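Local coordinates for protein serine-threonine phosphatase 2C (Toxoplasma gondii, PDB 2I44) that probably removes phosphate from phosphoserine and phosphothreonine residues of proteins, as a metal-dependent phosphatase of the PP2C family that here binds calcium ions, at residues Q36-T41 and V58-V63; G156-A161 and L263-L268. One frame throughout, in Å; residues are numbered along the deposited sequence.

Contact 1: Q36-T41 and V58-V63. With CA (calcium ion), chain E; CA (calcium ion), chain D.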
loop_
_atom_site.group_PDB
_atom_site.type_symbol
_atom_site.label_atom_id
_atom_site.label_comp_id
_atom_site.label_asym_id
_atom_site.label_seq_id
_atom_site.Cartn_x
_atom_site.Cartn_y
_atom_site.Cartn_z
ATOM N N GLN A 36 13.493 8.121 -7.578
ATOM C CA GLN A 36 12.924 6.847 -7.156
ATOM C C GLN A 36 12.104 7.214 -5.924
ATOM O O GLN A 36 12.657 7.432 -4.842
ATOM C CB GLN A 36 14.024 5.852 -6.785
ATOM C CG GLN A 36 13.527 4.553 -6.139
ATOM C CD GLN A 36 12.396 3.887 -6.913
ATOM O OE1 GLN A 36 11.265 4.374 -6.923
ATOM N NE2 GLN A 36 12.701 2.768 -7.569
ATOM N N GLU A 37 10.786 7.297 -6.092
ATOM C CA GLU A 37 9.923 7.685 -4.989
ATOM C C GLU A 37 9.077 6.557 -4.411
ATOM O O GLU A 37 8.198 6.794 -3.582
ATOM C CB GLU A 37 9.047 8.861 -5.425
ATOM C CG GLU A 37 9.859 9.932 -6.146
ATOM C CD GLU A 37 9.151 11.268 -6.265
ATOM O OE1 GLU A 37 7.936 11.285 -6.559
ATOM O OE2 GLU A 37 9.824 12.308 -6.080
ATOM N N ASP A 38 9.342 5.334 -4.855
ATOM C CA ASP A 38 8.644 4.162 -4.341
ATOM C C ASP A 38 9.429 3.697 -3.116
ATOM O O ASP A 38 10.664 3.773 -3.093
ATOM C CB ASP A 38 8.653 3.020 -5.364
ATOM C CG ASP A 38 7.467 3.050 -6.313
ATOM O OD1 ASP A 38 6.707 4.044 -6.327
ATOM O OD2 ASP A 38 7.311 2.059 -7.067
ATOM N N ARG A 39 8.715 3.216 -2.106
ATOM C CA ARG A 39 9.338 2.702 -0.894
ATOM C C ARG A 39 8.572 1.456 -0.449
ATOM O O ARG A 39 7.492 1.164 -0.967
ATOM C CB ARG A 39 9.329 3.770 0.206
ATOM C CG ARG A 39 10.267 4.948 -0.070
ATOM C CD ARG A 39 11.732 4.504 -0.073
ATOM N NE ARG A 39 12.655 5.633 -0.189
ATOM C CZ ARG A 39 12.891 6.317 -1.308
ATOM N NH1 ARG A 39 12.277 5.996 -2.441
ATOM N NH2 ARG A 39 13.737 7.339 -1.291
ATOM N N PHE A 40 9.124 0.715 0.502
ATOM C CA PHE A 40 8.458 -0.491 0.970
ATOM C C PHE A 40 8.994 -0.945 2.319
ATOM O O PHE A 40 10.086 -0.555 2.741
ATOM C CB PHE A 40 8.612 -1.604 -0.067
ATOM C CG PHE A 40 10.038 -1.892 -0.444
ATOM C CD1 PHE A 40 10.864 -2.620 0.404
ATOM C CD2 PHE A 40 10.554 -1.445 -1.656
ATOM C CE1 PHE A 40 12.177 -2.905 0.053
ATOM C CE2 PHE A 40 11.872 -1.725 -2.016
ATOM C CZ PHE A 40 12.684 -2.456 -1.159
ATOM N N THR A 41 8.220 -1.795 2.980
ATOM C CA THR A 41 8.577 -2.281 4.296
ATOM C C THR A 41 8.077 -3.702 4.477
ATOM O O THR A 41 6.940 -4.014 4.140
ATOM C CB THR A 41 7.950 -1.375 5.380
ATOM O OG1 THR A 41 8.488 -0.049 5.263
ATOM C CG2 THR A 41 8.218 -1.929 6.782
ATOM N N VAL A 58 3.953 -1.334 0.822
ATOM C CA VAL A 58 4.579 -0.729 -0.342
ATOM C C VAL A 58 4.025 0.688 -0.423
ATOM O O VAL A 58 2.830 0.904 -0.204
ATOM C CB VAL A 58 4.245 -1.516 -1.631
ATOM C CG1 VAL A 58 4.781 -0.777 -2.852
ATOM C CG2 VAL A 58 4.850 -2.910 -1.557
ATOM N N PHE A 59 4.879 1.654 -0.746
ATOM C CA PHE A 59 4.441 3.047 -0.780
ATOM C C PHE A 59 4.861 3.822 -2.019
ATOM O O PHE A 59 6.050 3.939 -2.311
ATOM C CB PHE A 59 4.980 3.756 0.469
ATOM C CG PHE A 59 4.821 2.956 1.731
ATOM C CD1 PHE A 59 3.606 2.937 2.410
ATOM C CD2 PHE A 59 5.876 2.182 2.215
ATOM C CE1 PHE A 59 3.440 2.158 3.550
ATOM C CE2 PHE A 59 5.720 1.400 3.357
ATOM C CZ PHE A 59 4.496 1.388 4.025
ATOM N N ASP A 60 3.882 4.358 -2.746
ATOM C CA ASP A 60 4.171 5.143 -3.949
ATOM C C ASP A 60 4.172 6.630 -3.596
ATOM O O ASP A 60 3.118 7.256 -3.460
ATOM C CB ASP A 60 3.120 4.870 -5.043
ATOM C CG ASP A 60 3.469 5.523 -6.386
ATOM O OD1 ASP A 60 4.425 6.326 -6.443
ATOM O OD2 ASP A 60 2.771 5.228 -7.388
ATOM N N GLY A 61 5.366 7.198 -3.451
ATOM C CA GLY A 61 5.463 8.606 -3.126
ATOM C C GLY A 61 5.319 9.492 -4.346
ATOM O O GLY A 61 5.484 9.036 -5.481
ATOM N N THR A 62 4.989 10.755 -4.111
ATOM C CA THR A 62 4.847 11.735 -5.178
ATOM C C THR A 62 5.173 13.120 -4.605
ATOM O O THR A 62 4.906 13.393 -3.433
ATOM C CB THR A 62 3.422 11.727 -5.773
ATOM O OG1 THR A 62 3.322 12.729 -6.791
ATOM C CG2 THR A 62 2.400 12.010 -4.706
ATOM N N VAL A 63 5.729 13.984 -5.451
ATOM C CA VAL A 63 6.156 15.327 -5.067
ATOM C C VAL A 63 7.303 15.134 -4.079
ATOM O O VAL A 63 7.231 15.549 -2.925
ATOM C CB VAL A 63 5.028 16.150 -4.386
ATOM C CG1 VAL A 63 5.481 17.589 -4.215
ATOM C CG2 VAL A 63 3.748 16.096 -5.219
HETATM CA CA CA E . 5.304 8.081 -7.454
HETATM CA CA CA D . 3.639 5.641 -9.396
HETATM O O HOH W 1 7.167 13.664 -7.853
HETATM O O HOH W 2 6.834 9.635 -8.089
HETATM O O HOH W 3 5.092 3.930 -8.804
HETATM O O HOH W 4 5.108 7.137 -9.306
HETATM O O HOH W 5 2.126 6.839 -9.504
HETATM O O HOH W 6 3.208 8.931 -7.987
#
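Asp38 and Asp60 meet carboxylate to carboxylate, their OD1 atoms 3.2 Å apart and their planes turned 80° from each other. Both are acceptors, so no hydrogen bond joins them; the calcium ions on Asp60 and the hydrogen bonds to Asp38 probably ease the approach. Asp60 bridges two calcium ions, OD1 binding one and OD2 the other, each at 2.2 Å. Its CG lies anti to the backbone N (chi1 -173°), which carries the carboxylate to the ions. Gly61 O adds a backbone ligand to the ion held by OD1. Asp38 and Glu37 form a second shell: Asp38 OD1 accepts from a water on the other ion, and Glu37 OE1 from a water on the first. Asp38 OD2 is held by Thr314.

The two segments are antiparallel strands of a beta hairpin, in one sheet of the PP2C beta sandwich. Arg39 and Phe59 form a hydrogen-bonded pair, Arg39 N to Phe59 O at 2.8 Å and Phe59 N to Arg39 O at 2.7 Å. Gly61 N donates to Glu37 O. On the face opposite the aspartates, the Phe59 ring turns its edge to Thr41 and packs on helix 66-80. Arg39 reaches that helix through a salt bridge to Glu69.

Contact 2: G156-A161 and L263-L268. With CA (calcium ion), chain D.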
loop_
_atom_site.group_PDB
_atom_site.type_symbol
_atom_site.label_atom_id
_atom_site.label_comp_id
_atom_site.label_asym_id
_atom_site.label_seq_id
_atom_site.Cartn_x
_atom_site.Cartn_y
_atom_site.Cartn_z
ATOM N N GLY A 156 -5.007 5.453 -1.502
ATOM C CA GLY A 156 -4.464 5.795 -2.804
ATOM C C GLY A 156 -4.738 4.837 -3.940
ATOM O O GLY A 156 -5.763 4.166 -3.956
ATOM N N ASP A 157 -3.811 4.765 -4.891
ATOM C CA ASP A 157 -4.012 3.903 -6.040
ATOM C C ASP A 157 -2.986 2.806 -6.245
ATOM O O ASP A 157 -2.799 2.341 -7.363
ATOM C CB ASP A 157 -4.142 4.737 -7.314
ATOM C CG ASP A 157 -2.985 5.679 -7.503
ATOM O OD1 ASP A 157 -1.931 5.469 -6.866
ATOM O OD2 ASP A 157 -3.124 6.617 -8.301
ATOM N N SER A 158 -2.298 2.410 -5.180
ATOM C CA SER A 158 -1.380 1.277 -5.270
ATOM C C SER A 158 -2.348 0.123 -4.999
ATOM O O SER A 158 -3.407 0.337 -4.397
ATOM C CB SER A 158 -0.305 1.330 -4.183
ATOM O OG SER A 158 0.659 2.321 -4.476
ATOM N N ARG A 159 -2.015 -1.092 -5.426
ATOM C CA ARG A 159 -2.942 -2.201 -5.230
ATOM C C ARG A 159 -2.338 -3.511 -4.753
ATOM O O ARG A 159 -1.134 -3.746 -4.866
ATOM C CB ARG A 159 -3.679 -2.488 -6.539
ATOM C CG ARG A 159 -4.386 -1.301 -7.156
ATOM C CD ARG A 159 -4.904 -1.660 -8.537
ATOM N NE ARG A 159 -5.594 -0.549 -9.175
ATOM C CZ ARG A 159 -6.198 -0.634 -10.358
ATOM N NH1 ARG A 159 -6.189 -1.782 -11.025
ATOM N NH2 ARG A 159 -6.818 0.418 -10.876
ATOM N N ILE A 160 -3.209 -4.369 -4.237
ATOM C CA ILE A 160 -2.827 -5.701 -3.785
ATOM C C ILE A 160 -3.636 -6.708 -4.599
ATOM O O ILE A 160 -4.862 -6.633 -4.635
ATOM C CB ILE A 160 -3.140 -5.922 -2.284
ATOM C CG1 ILE A 160 -2.348 -4.928 -1.431
ATOM C CG2 ILE A 160 -2.786 -7.357 -1.885
ATOM C CD1 ILE A 160 -2.518 -5.141 0.069
ATOM N N ALA A 161 -2.952 -7.631 -5.264
ATOM C CA ALA A 161 -3.630 -8.656 -6.057
ATOM C C ALA A 161 -3.516 -9.987 -5.318
ATOM O O ALA A 161 -2.556 -10.217 -4.573
ATOM C CB ALA A 161 -3.005 -8.763 -7.440
ATOM N N LEU A 263 1.822 -7.111 -3.622
ATOM C CA LEU A 263 1.652 -5.709 -3.273
ATOM C C LEU A 263 2.514 -4.954 -4.278
ATOM O O LEU A 263 3.690 -5.278 -4.454
ATOM C CB LEU A 263 2.129 -5.426 -1.842
ATOM C CG LEU A 263 1.392 -6.125 -0.689
ATOM C CD1 LEU A 263 1.945 -7.527 -0.492
ATOM C CD2 LEU A 263 1.553 -5.316 0.599
ATOM N N ALA A 264 1.935 -3.963 -4.946
ATOM C CA ALA A 264 2.685 -3.207 -5.939
ATOM C C ALA A 264 2.131 -1.807 -6.202
ATOM O O ALA A 264 0.967 -1.514 -5.923
ATOM C CB ALA A 264 2.736 -4.003 -7.243
ATOM N N THR A 265 2.979 -0.941 -6.741
ATOM C CA THR A 265 2.573 0.420 -7.071
ATOM C C THR A 265 1.925 0.430 -8.453
ATOM O O THR A 265 1.972 -0.579 -9.177
ATOM C CB THR A 265 3.780 1.376 -7.072
ATOM O OG1 THR A 265 4.772 0.900 -7.986
ATOM C CG2 THR A 265 4.383 1.458 -5.688
ATOM N N ASP A 266 1.327 1.564 -8.823
ATOM C CA ASP A 266 0.674 1.675 -10.119
ATOM C C ASP A 266 1.688 1.556 -11.239
ATOM O O ASP A 266 1.330 1.394 -12.402
ATOM C CB ASP A 266 -0.122 2.989 -10.236
ATOM C CG ASP A 266 0.750 4.240 -10.145
ATOM O OD1 ASP A 266 1.986 4.132 -10.012
ATOM O OD2 ASP A 266 0.180 5.348 -10.203
ATOM N N GLY A 267 2.965 1.627 -10.876
ATOM C CA GLY A 267 4.023 1.482 -11.864
ATOM C C GLY A 267 3.899 0.106 -12.500
ATOM O O GLY A 267 4.363 -0.129 -13.625
ATOM N N LEU A 268 3.275 -0.813 -11.766
ATOM C CA LEU A 268 3.039 -2.166 -12.259
ATOM C C LEU A 268 1.614 -2.321 -12.799
ATOM O O LEU A 268 1.404 -2.841 -13.895
ATOM C CB LEU A 268 3.245 -3.204 -11.151
ATOM C CG LEU A 268 2.707 -4.594 -11.531
ATOM C CD1 LEU A 268 3.557 -5.182 -12.664
ATOM C CD2 LEU A 268 2.726 -5.523 -10.329
HETATM CA CA CA D . 3.639 5.641 -9.396
HETATM O O HOH W 7 0.632 3.688 -6.985
HETATM O O HOH W 8 -2.004 6.794 -10.850
HETATM O O HOH W 5 2.126 6.839 -9.504
HETATM O O HOH W 3 5.092 3.930 -8.804
HETATM O O HOH W 4 5.108 7.137 -9.306
#
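Arg159 and Ala264 form an antiparallel hydrogen-bonded pair, each N donating to the other's O at 3.1 Å, and the end-to-end directions of the touching parts are 151° apart. Next to them Ile160 and Leu263 are a non-hydrogen-bonded pair. Their side chains lie side by side and point the same way, with Ile160 CG1 4.0 Å from Leu263 CG. Ile160 CD1 also reaches Leu263 CD2. Phe56 and Val58 of strand 53-62 pack against Leu263, and Val141 packs against Ile160. Thus this pair faces the other sheet of the PP2C beta sandwich.

Beyond Ala264 the strand ends and a short helix begins, with Thr265 at the N-cap. Leu268 N donates to Thr265 O at 2.9 Å, and Thr265 OG1 is bonded to Asp38. Ser158 CB touches Ala264 O at 3.6 Å, and its OG comes near Thr265 CA. A water joins the two segments here: it accepts from Asp266 N and lies within hydrogen-bonding distance of Asp157 OD1 and Ser158 OG. Ser158 OG has a further partner in Thr139.

Asp266 supplies OD1 to a calcium ion at 2.3 Å, and Asp60 and Asp311 complete the protein ligands. Its CG sits between the backbone N and the carbonyl carbon (chi1 63°), which swings the carboxylate toward the ion. OD2 accepts from a water bound to the same ion. It also lies 4.0 Å from Asp157 OD1, a close approach of like charges, with the carboxylate planes 39° apart. Another water lies within hydrogen-bonding distance of Asp266 OD2 and Asp157 OD2. Lys180 forms a salt bridge with Asp157 OD2, which probably offsets some of the negative charge.

Both contacts are buried, and each lies at the metal end of a different sheet of the sandwich. Contact 1 is a local hairpin. Contact 2 joins strands far apart in sequence. One calcium ion is common to them, bound by Asp60 and Asp266, whose OD2 and OD1 atoms lie 2.9 Å apart. Three of its waters also belong to both. A probable hydrogen bond between Asp38 OD2 and Thr265 OG1 at 2.9 Å ties the sheets beside the site. Val58 on Thr265 and Asp60 on Ser158 add packing. Each has an apolar part, Phe59 and Phe40 with Val58 in contact 1 and Ile160 with Leu263 in contact 2. Contact 1 supplies ligands to both ions, contact 2 to one.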